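Local coordinates for carbohydrate binding protein, putative, cpb33A (Cellvibrio japonicus, PDB 5FJQ) that is a copper-dependent lytic polysaccharide monooxygenase important for efficient use of chitin, this chain being its AA10-family catalytic domain, at residues S64-A68 and N69-M73; S6-R10 and V11-K15; L75-N78 and D79-A82; G47-R50 and D51-D54. All coordinates share one frame; numbering follows the deposited sequence.

Contact 1: S64-A68 and N69-M73; sequences SANRA and NLFGM
Leu70 N reaches back to Arg67 O at 3.1 Å and Phe71 N to Ala68 O, also at 3.1 Å, so the chain leaves the type I' turn of Ser64 to Arg67 and winds directly into a 3-10 segment. Both N-H groups come to their carbonyls from above the carbonyl plane. The Phe71 ring is the main side chain here. With CG beside its own backbone N (chi1 -84°), it folds back over the chain: Ala68 CA sits over the middle of one face, 3.4 Å from the ring centroid, a close CH-pi contact, while Ala68 CB touches CE2. Ser64 OG comes to the ring edge near CD1, and the amide of Asn66 runs alongside, its plane only 21° from the ring. Arg61 adds a cation-pi contact to the same ring. Water 1 accepts from Arg67 NE at 2.8 Å and donates to Asn69 OD1, bridging the two side chains; Arg67 NH1 bonds to Ala45 O. The arrangement is a beta turn running into 3-10 winding, in the long loop between helix 53-56 and strand 83-84, with the Arg67 side chain about 10 Å from the bound copper.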
loop_
_atom_site.group_PDB
_atom_site.type_symbol
_atom_site.label_atom_id
_atom_site.label_comp_id
_atom_site.label_asym_id
_atom_site.label_seq_id
_atom_site.Cartn_x
_atom_site.Cartn_y
_atom_site.Cartn_z
ATOM N N SER A 64 -1.528 7.721 0.677
ATOM C CA SER A 64 -0.470 8.691 1.015
ATOM C C SER A 64 -0.115 8.660 2.503
ATOM O O SER A 64 0.735 9.426 2.944
ATOM C CB SER A 64 -0.934 10.128 0.706
ATOM O OG SER A 64 -2.233 10.384 1.286
ATOM N N ALA A 65 -0.826 7.816 3.267
ATOM C CA ALA A 65 -0.769 7.853 4.733
ATOM C C ALA A 65 -0.907 9.330 5.186
ATOM O O ALA A 65 -0.301 9.730 6.144
ATOM C CB ALA A 65 0.533 7.244 5.219
ATOM N N ASN A 66 -1.654 10.121 4.405
ATOM C CA ASN A 66 -1.938 11.545 4.662
ATOM C C ASN A 66 -0.718 12.468 4.549
ATOM O O ASN A 66 -0.691 13.589 5.110
ATOM C CB ASN A 66 -2.676 11.736 6.003
ATOM C CG ASN A 66 -3.437 13.058 6.081
ATOM O OD1 ASN A 66 -3.936 13.580 5.073
ATOM N ND2 ASN A 66 -3.586 13.572 7.301
ATOM N N ARG A 67 0.275 12.024 3.770
ATOM C CA ARG A 67 1.434 12.831 3.498
ATOM C C ARG A 67 1.263 13.576 2.187
ATOM O O ARG A 67 0.982 12.950 1.186
ATOM C CB ARG A 67 2.651 11.919 3.439
ATOM C CG ARG A 67 2.819 11.241 4.805
ATOM C CD ARG A 67 3.745 10.087 4.821
ATOM N NE ARG A 67 5.100 10.549 4.581
ATOM C CZ ARG A 67 6.105 10.558 5.475
ATOM N NH1 ARG A 67 5.963 10.103 6.727
ATOM N NH2 ARG A 67 7.312 10.976 5.089
ATOM N N ALA A 68 1.436 14.904 2.182
ATOM C CA ALA A 68 1.032 15.668 1.009
ATOM C C ALA A 68 1.828 15.359 -0.279
ATOM O O ALA A 68 1.305 15.420 -1.417
ATOM C CB ALA A 68 1.033 17.181 1.343
ATOM N N ASN A 69 3.117 15.123 -0.120
ATOM C CA ASN A 69 3.983 14.810 -1.255
ATOM C C ASN A 69 3.654 13.388 -1.895
ATOM O O ASN A 69 4.368 12.921 -2.778
ATOM C CB ASN A 69 5.484 14.969 -0.847
ATOM C CG ASN A 69 5.990 13.886 0.125
ATOM O OD1 ASN A 69 5.372 12.814 0.291
ATOM N ND2 ASN A 69 7.208 14.088 0.655
ATOM N N LEU A 70 2.567 12.755 -1.447
ATOM C CA LEU A 70 2.045 11.520 -2.043
ATOM C C LEU A 70 0.527 11.597 -2.297
ATOM O O LEU A 70 -0.104 10.599 -2.625
ATOM C CB LEU A 70 2.297 10.320 -1.141
ATOM C CG LEU A 70 3.751 9.977 -0.826
ATOM C CD1 LEU A 70 3.797 9.057 0.374
ATOM C CD2 LEU A 70 4.516 9.368 -2.042
ATOM N N PHE A 71 -0.045 12.765 -2.121
ATOM C CA PHE A 71 -1.480 12.978 -2.377
ATOM C C PHE A 71 -1.915 12.513 -3.796
ATOM O O PHE A 71 -3.065 12.221 -4.013
ATOM C CB PHE A 71 -1.829 14.438 -2.159
ATOM C CG PHE A 71 -2.121 14.807 -0.714
ATOM C CD1 PHE A 71 -1.963 13.869 0.345
ATOM C CD2 PHE A 71 -2.484 16.125 -0.400
ATOM C CE1 PHE A 71 -2.219 14.226 1.675
ATOM C CE2 PHE A 71 -2.740 16.490 0.927
ATOM C CZ PHE A 71 -2.602 15.533 1.962
ATOM N N GLY A 72 -0.956 12.373 -4.732
ATOM C CA GLY A 72 -1.214 11.925 -6.090
ATOM C C GLY A 72 -1.646 10.442 -6.022
ATOM O O GLY A 72 -2.500 9.996 -6.784
ATOM N N MET A 73 -1.095 9.749 -5.021
ATOM C CA MET A 73 -1.420 8.349 -4.697
ATOM C C MET A 73 -2.847 8.116 -4.240
ATOM O O MET A 73 -3.315 6.948 -4.293
ATOM C CB MET A 73 -0.403 7.720 -3.698
ATOM C CG MET A 73 1.061 7.734 -4.174
ATOM S SD MET A 73 1.314 6.733 -5.652
ATOM C CE MET A 73 1.169 7.978 -6.923
HETATM O O HOH W 1 6.374 11.004 2.181
#

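Contact 2: S6-R10 and V11-K15; sequences SPKSR and VIQCK
Ser9 and Ile12 meet at the start of helix 10-17, where backbone bonds do most of the holding. Gln13 N points almost straight at Ser9 O (2.8 Å, N-H...O 170°), and Cys14 N bonds to Arg10 O at 3.0 Å; these are the first i+4 to i bonds of the helix. Ile12 N has weaker bonds, one to Ser9 O and one to Ser9 OG at 3.4 Å. The serine hydroxyl stands between its own backbone N and carbonyl carbon (chi1 66°), which turns OG over the helix start; its stronger partner is Gln173 OE1. Val11 CG2 comes to 3.3 Å from Ser9 OG. The apolar contact is that of Ile12 CG2 with Lys8 CB at 3.7 Å, the two side chains crossing nearly at right angles. Gln13, bent at chi2 (-70°), lays its amide across the Lys8 chain, with NE2 3.7 Å from Lys8 CB. Water 2 accepts from that NE2 at 3.3 Å and probably donates to Lys8 O. Charged ends find partners farther out, Lys8 with Glu16 and Arg10 with Asp176. This is a serine N-cap, its capping bond weak, between strand 2-6 and a helix tied to helix 25-33 by the Cys14-Cys27 disulfide.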
loop_
_atom_site.group_PDB
_atom_site.type_symbol
_atom_site.label_atom_id
_atom_site.label_comp_id
_atom_site.label_asym_id
_atom_site.label_seq_id
_atom_site.Cartn_x
_atom_site.Cartn_y
_atom_site.Cartn_z
ATOM N N SER A 6 6.783 -6.291 -4.730
ATOM C CA SER A 6 6.304 -7.422 -5.558
ATOM C C SER A 6 4.997 -7.987 -4.953
ATOM O O SER A 6 5.051 -8.521 -3.846
ATOM C CB SER A 6 7.407 -8.465 -5.603
ATOM O OG SER A 6 7.017 -9.573 -6.335
ATOM N N PRO A 7 3.821 -7.733 -5.602
ATOM C CA PRO A 7 3.585 -6.920 -6.799
ATOM C C PRO A 7 3.939 -5.467 -6.457
ATOM O O PRO A 7 3.808 -5.066 -5.305
ATOM C CB PRO A 7 2.083 -7.055 -7.003
ATOM C CG PRO A 7 1.760 -8.384 -6.397
ATOM C CD PRO A 7 2.538 -8.256 -5.126
ATOM N N LYS A 8 4.448 -4.723 -7.421
ATOM C CA LYS A 8 4.878 -3.330 -7.183
ATOM C C LYS A 8 3.693 -2.530 -6.674
ATOM O O LYS A 8 2.592 -2.542 -7.275
ATOM C CB LYS A 8 5.433 -2.719 -8.443
ATOM C CG LYS A 8 6.571 -3.499 -9.071
ATOM C CD LYS A 8 7.021 -2.854 -10.387
ATOM C CE LYS A 8 8.268 -3.525 -11.006
ATOM N NZ LYS A 8 9.483 -3.191 -10.167
ATOM N N SER A 9 3.910 -1.847 -5.559
ATOM C CA SER A 9 2.899 -0.994 -4.955
ATOM C C SER A 9 2.799 0.199 -5.876
ATOM O O SER A 9 3.641 0.379 -6.772
ATOM C CB SER A 9 3.319 -0.488 -3.581
ATOM O OG SER A 9 4.460 0.401 -3.670
ATOM N N ARG A 10 1.740 0.951 -5.674
ATOM C CA ARG A 10 1.418 2.130 -6.476
ATOM C C ARG A 10 2.550 3.184 -6.430
ATOM O O ARG A 10 2.842 3.791 -7.471
ATOM C CB ARG A 10 0.125 2.766 -5.948
ATOM C CG ARG A 10 -0.501 3.714 -6.954
ATOM C CD ARG A 10 -1.819 4.212 -6.465
ATOM N NE ARG A 10 -2.873 3.218 -6.455
ATOM C CZ ARG A 10 -4.097 3.539 -5.974
ATOM N NH1 ARG A 10 -4.338 4.777 -5.512
ATOM N NH2 ARG A 10 -5.085 2.663 -5.985
ATOM N N VAL A 11 3.160 3.402 -5.235
ATOM C CA VAL A 11 4.282 4.373 -5.113
ATOM C C VAL A 11 5.478 3.809 -5.970
ATOM O O VAL A 11 6.232 4.556 -6.579
ATOM C CB VAL A 11 4.745 4.702 -3.630
ATOM C CG1 VAL A 11 3.613 5.375 -2.852
ATOM C CG2 VAL A 11 5.266 3.451 -2.860
ATOM N N ILE A 12 5.546 2.492 -6.128
ATOM C CA ILE A 12 6.718 1.876 -6.896
ATOM C C ILE A 12 6.453 1.817 -8.427
ATOM O O ILE A 12 7.376 1.944 -9.308
ATOM C CB ILE A 12 7.040 0.394 -6.454
ATOM C CG1 ILE A 12 7.550 0.310 -4.993
ATOM C CG2 ILE A 12 8.068 -0.259 -7.435
ATOM C CD1 ILE A 12 8.745 1.155 -4.652
ATOM N N GLN A 13 5.216 1.496 -8.757
ATOM C CA GLN A 13 4.758 1.590 -10.137
ATOM C C GLN A 13 5.016 3.006 -10.662
ATOM O O GLN A 13 5.648 3.229 -11.706
ATOM C CB GLN A 13 3.281 1.224 -10.212
ATOM C CG GLN A 13 2.999 -0.295 -10.040
ATOM C CD GLN A 13 3.462 -1.095 -11.224
ATOM O OE1 GLN A 13 4.179 -0.570 -12.064
ATOM N NE2 GLN A 13 3.064 -2.400 -11.307
ATOM N N CYS A 14 4.535 3.964 -9.953
ATOM C CA CYS A 14 4.753 5.331 -10.482
ATOM C C CYS A 14 6.226 5.853 -10.385
ATOM O O CYS A 14 6.686 6.563 -11.308
ATOM C CB CYS A 14 3.714 6.280 -9.956
ATOM S SG CYS A 14 2.065 6.212 -10.758
ATOM N N LYS A 15 6.954 5.477 -9.322
ATOM C CA LYS A 15 8.368 5.830 -9.237
ATOM C C LYS A 15 9.076 5.428 -10.511
ATOM O O LYS A 15 9.718 6.237 -11.182
ATOM C CB LYS A 15 9.063 5.232 -8.004
ATOM C CG LYS A 15 10.580 5.238 -8.104
ATOM C CD LYS A 15 11.229 4.869 -6.788
ATOM C CE LYS A 15 11.203 3.337 -6.533
ATOM N NZ LYS A 15 12.353 2.694 -7.302
HETATM O O HOH W 2 0.889 -3.639 -9.221
#

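Contact 3: L75-N78 and D79-A82; sequences LARN and DWPA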
loop_
_atom_site.group_PDB
_atom_site.type_symbol
_atom_site.label_atom_id
_atom_site.label_comp_id
_atom_site.label_asym_id
_atom_site.label_seq_id
_atom_site.Cartn_x
_atom_site.Cartn_y
_atom_site.Cartn_z
ATOM N N LEU A 75 -5.581 9.357 -5.645
ATOM C CA LEU A 75 -6.566 9.595 -6.755
ATOM C C LEU A 75 -7.317 8.289 -7.085
ATOM O O LEU A 75 -6.665 7.276 -7.182
ATOM C CB LEU A 75 -5.818 10.095 -7.996
ATOM C CG LEU A 75 -5.198 11.495 -7.807
ATOM C CD1 LEU A 75 -4.468 11.980 -9.043
ATOM C CD2 LEU A 75 -6.188 12.519 -7.334
ATOM N N ALA A 76 -8.652 8.326 -7.234
ATOM C CA ALA A 76 -9.467 7.200 -7.753
ATOM C C ALA A 76 -9.303 7.052 -9.282
ATOM O O ALA A 76 -9.685 7.916 -10.043
ATOM C CB ALA A 76 -10.936 7.447 -7.397
ATOM N N ARG A 77 -8.702 5.973 -9.743
ATOM C CA ARG A 77 -8.481 5.770 -11.170
ATOM C C ARG A 77 -8.608 4.307 -11.412
ATOM O O ARG A 77 -8.253 3.541 -10.548
ATOM C CB ARG A 77 -7.107 6.265 -11.546
ATOM C CG ARG A 77 -7.034 7.787 -11.360
ATOM C CD ARG A 77 -5.729 8.342 -11.840
ATOM N NE ARG A 77 -5.578 8.125 -13.282
ATOM C CZ ARG A 77 -5.821 9.038 -14.233
ATOM N NH1 ARG A 77 -6.195 10.261 -13.935
ATOM N NH2 ARG A 77 -5.618 8.737 -15.518
ATOM N N ASN A 78 -9.161 3.935 -12.565
ATOM C CA ASN A 78 -9.294 2.521 -12.969
ATOM C C ASN A 78 -8.150 2.209 -13.897
ATOM O O ASN A 78 -8.162 1.163 -14.585
ATOM C CB ASN A 78 -10.616 2.290 -13.715
ATOM C CG ASN A 78 -10.833 3.282 -14.877
ATOM O OD1 ASN A 78 -9.994 4.152 -15.173
ATOM N ND2 ASN A 78 -11.989 3.165 -15.535
ATOM N N ASP A 79 -7.161 3.091 -13.941
ATOM C CA ASP A 79 -6.023 2.853 -14.876
ATOM C C ASP A 79 -4.653 2.838 -14.193
ATOM O O ASP A 79 -3.572 2.916 -14.865
ATOM C CB ASP A 79 -6.047 3.850 -16.013
ATOM C CG ASP A 79 -5.677 5.243 -15.554
ATOM O OD1 ASP A 79 -5.694 5.482 -14.321
ATOM O OD2 ASP A 79 -5.374 6.087 -16.416
ATOM N N TRP A 80 -4.661 2.683 -12.868
ATOM C CA TRP A 80 -3.355 2.579 -12.178
ATOM C C TRP A 80 -2.583 1.434 -12.788
ATOM O O TRP A 80 -3.194 0.395 -13.147
ATOM C CB TRP A 80 -3.506 2.364 -10.689
ATOM C CG TRP A 80 -3.997 3.577 -9.927
ATOM C CD1 TRP A 80 -5.251 3.724 -9.359
ATOM C CD2 TRP A 80 -3.289 4.822 -9.646
ATOM N NE1 TRP A 80 -5.339 4.949 -8.745
ATOM C CE2 TRP A 80 -4.166 5.638 -8.894
ATOM C CE3 TRP A 80 -2.006 5.313 -9.938
ATOM C CZ2 TRP A 80 -3.813 6.942 -8.447
ATOM C CZ3 TRP A 80 -1.669 6.622 -9.476
ATOM C CH2 TRP A 80 -2.563 7.395 -8.747
ATOM N N PRO A 81 -1.247 1.587 -12.955
ATOM C CA PRO A 81 -0.518 0.390 -13.422
ATOM C C PRO A 81 -0.712 -0.807 -12.474
ATOM O O PRO A 81 -0.438 -0.695 -11.280
ATOM C CB PRO A 81 0.940 0.835 -13.387
ATOM C CG PRO A 81 0.872 2.320 -13.635
ATOM C CD PRO A 81 -0.392 2.789 -12.928
ATOM N N ALA A 82 -1.163 -1.953 -12.958
ATOM C CA ALA A 82 -1.553 -2.992 -12.056
ATOM C C ALA A 82 -0.889 -4.316 -12.442
ATOM O O ALA A 82 -0.509 -4.510 -13.580
ATOM C CB ALA A 82 -3.069 -3.116 -12.045
#
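Arg77 and Asp79 grip each other side-on through two bonds. Arg77 NE donates to Asp79 OD1 at 2.8 Å, using that oxygen's syn lone pair, and Arg77 NH2 donates to Asp79 OD2 at the same 2.8 Å, again from the syn side. Each carboxylate oxygen thus takes one N-H. The pairing is not flat: guanidinium and carboxylate planes stand 33° apart, with OD2 lying in the guanidinium plane and OD1 tilted from it. The bend at chi3 of Arg77 (63°) brings NE and NH2 round to face the acid, and two bonds together should fix the rotation of both groups. The segments form a surface loop leading into the short strand 83-84, which pairs with strand 169-178 in the immunoglobulin-like beta-sandwich core of AA10 enzymes; the side chains of Arg77 and Asp79 also touch helix 25-33. Nearer the backbone, Arg77 CB stands over one face of the Trp80 indole, 3.9 Å from the centroid of its five-membered ring, as a CH-pi contact. The indole N-H is used as well: Trp80 NE1 makes a weak, bent bond to Leu75 O (3.1 Å, 134°), and Leu75 CB packs against CZ2 at 3.8 Å. The backbone carbonyl of Trp80 takes a bond from Arg152 NH1, and the indole itself engages Arg10 in a cation-pi contact.

Contact 4: G47-R50 and D51-D54; sequences GGVR and DNHD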
loop_
_atom_site.group_PDB
_atom_site.type_symbol
_atom_site.label_atom_id
_atom_site.label_comp_id
_atom_site.label_asym_id
_atom_site.label_seq_id
_atom_site.Cartn_x
_atom_site.Cartn_y
_atom_site.Cartn_z
ATOM N N GLY A 47 4.116 8.145 12.476
ATOM C CA GLY A 47 4.704 7.910 13.801
ATOM C C GLY A 47 3.634 7.880 14.900
ATOM O O GLY A 47 2.622 8.548 14.803
ATOM N N GLY A 48 3.864 7.089 15.939
ATOM C CA GLY A 48 2.983 6.991 17.093
ATOM C C GLY A 48 1.843 5.996 16.981
ATOM O O GLY A 48 1.056 5.877 17.920
ATOM N N VAL A 49 1.723 5.290 15.860
ATOM C CA VAL A 49 0.523 4.473 15.641
ATOM C C VAL A 49 0.656 3.138 16.361
ATOM O O VAL A 49 1.706 2.519 16.340
ATOM C CB VAL A 49 0.205 4.252 14.160
ATOM C CG1 VAL A 49 -1.175 3.630 14.006
ATOM C CG2 VAL A 49 0.209 5.550 13.380
ATOM N N ARG A 50 -0.411 2.726 17.054
ATOM C CA ARG A 50 -0.425 1.494 17.843
ATOM C C ARG A 50 -1.722 0.740 17.501
ATOM O O ARG A 50 -2.750 0.854 18.244
ATOM C CB ARG A 50 -0.305 1.803 19.348
ATOM C CG ARG A 50 0.930 2.646 19.757
ATOM C CD ARG A 50 1.281 2.509 21.219
ATOM N NE ARG A 50 0.361 3.319 22.012
ATOM C CZ ARG A 50 -0.748 2.865 22.591
ATOM N NH1 ARG A 50 -1.118 1.570 22.526
ATOM N NH2 ARG A 50 -1.500 3.717 23.284
ATOM N N ASP A 51 -1.728 0.122 16.311
ATOM C CA ASP A 51 -2.870 -0.640 15.781
ATOM C C ASP A 51 -4.208 0.185 15.726
ATOM O O ASP A 51 -5.304 -0.307 16.040
ATOM C CB ASP A 51 -2.947 -1.914 16.641
ATOM C CG ASP A 51 -3.983 -2.877 16.167
ATOM O OD1 ASP A 51 -4.083 -3.100 14.950
ATOM O OD2 ASP A 51 -4.714 -3.348 17.045
ATOM N N ASN A 52 -4.069 1.505 15.463
ATOM C CA ASN A 52 -5.212 2.411 15.434
ATOM C C ASN A 52 -5.050 3.368 14.261
ATOM O O ASN A 52 -5.101 4.603 14.406
ATOM C CB ASN A 52 -5.318 3.170 16.744
ATOM C CG ASN A 52 -3.984 3.715 17.210
ATOM O OD1 ASN A 52 -2.946 3.580 16.499
ATOM N ND2 ASN A 52 -3.975 4.291 18.411
ATOM N N HIS A 53 -4.756 2.774 13.112
ATOM C CA HIS A 53 -4.381 3.492 11.896
ATOM C C HIS A 53 -5.440 4.438 11.420
ATOM O O HIS A 53 -5.136 5.475 10.815
ATOM C CB HIS A 53 -4.126 2.479 10.758
ATOM C CG HIS A 53 -3.354 1.294 11.176
ATOM N ND1 HIS A 53 -1.991 1.331 11.380
ATOM C CD2 HIS A 53 -3.740 0.013 11.397
ATOM C CE1 HIS A 53 -1.581 0.133 11.752
ATOM N NE2 HIS A 53 -2.613 -0.692 11.740
ATOM N N ASP A 54 -6.701 4.107 11.669
ATOM C CA ASP A 54 -7.771 4.980 11.181
ATOM C C ASP A 54 -7.897 6.286 11.933
ATOM O O ASP A 54 -8.500 7.209 11.417
ATOM C CB ASP A 54 -9.146 4.308 11.126
ATOM C CG ASP A 54 -9.613 3.843 12.483
ATOM O OD1 ASP A 54 -8.795 3.745 13.431
ATOM O OD2 ASP A 54 -10.810 3.556 12.609
HETATM O O HOH W 3 -1.350 5.987 19.252
#
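Asn52 folds its side chain back on Arg50 and Val49, its OD1 accepting from Arg50 N at 2.7 Å (N-H...O 151°), with the donor tilted out of the amide carbonyl plane. This closes a loop of the beta-sandwich domain of this AA10 enzyme, joining strand 45-47 to helix 53-56. A chi1 of 46° tucks the Asn52 amide in over its own backbone and back toward Arg50. The same OD1 lies 3.1 Å from Val49 CG1, so the methyl is wedged against the polar atom. CG1 also meets the His53 ring, 3.6 Å from ND1, the two side chains crossing at about a right angle; valine and imidazole are both buried.

A second shell sets these groups in place. Both ring nitrogens of His53 are engaged, ND1 with Tyr172 OH and NE2 with Tyr104 OH, and the Tyr172 ring meets the imidazole at a steep angle, which should hold the histidine from turning. Gln160 clasps the backbone on both sides of Arg50, giving its NE2 to Val49 O and taking Asp51 N on its OE1. Asp51 OD1 has Tyr104 OH and a salt bridge to Arg106, while the Arg50 guanidinium makes a cation-pi contact with Trp163. Asp51 has positive phi (55°), and the chain bends there by about a right angle. The other end of the Asn52 amide is held through solvent: water 3 accepts from ND2 at 3.2 Å and donates to Gly48 O at 2.8 Å.

Overall arrangement
From the N terminus, contact 2 comes first, closing the passage from strand 2-6 into helix 10-17. Contact 4 follows at the join of strand 45-47 and helix 53-56, then contact 1 and contact 3 in the long loop before strand 83-84. All four are in series; none nests in or crosses another. Contacts 1, 2 and 3 form one cluster: Met73 CG packs on Val11 CG1 at 3.7 Å, Gly72 O touches Trp80 CH2, and Gln13 CG lies 3.7 Å from Pro81 O, so that loop and helix 10-17 are in contact. Contact 4 stands apart, its centre about 27 Å from that of contact 3, on the opposite side of the chain's centre.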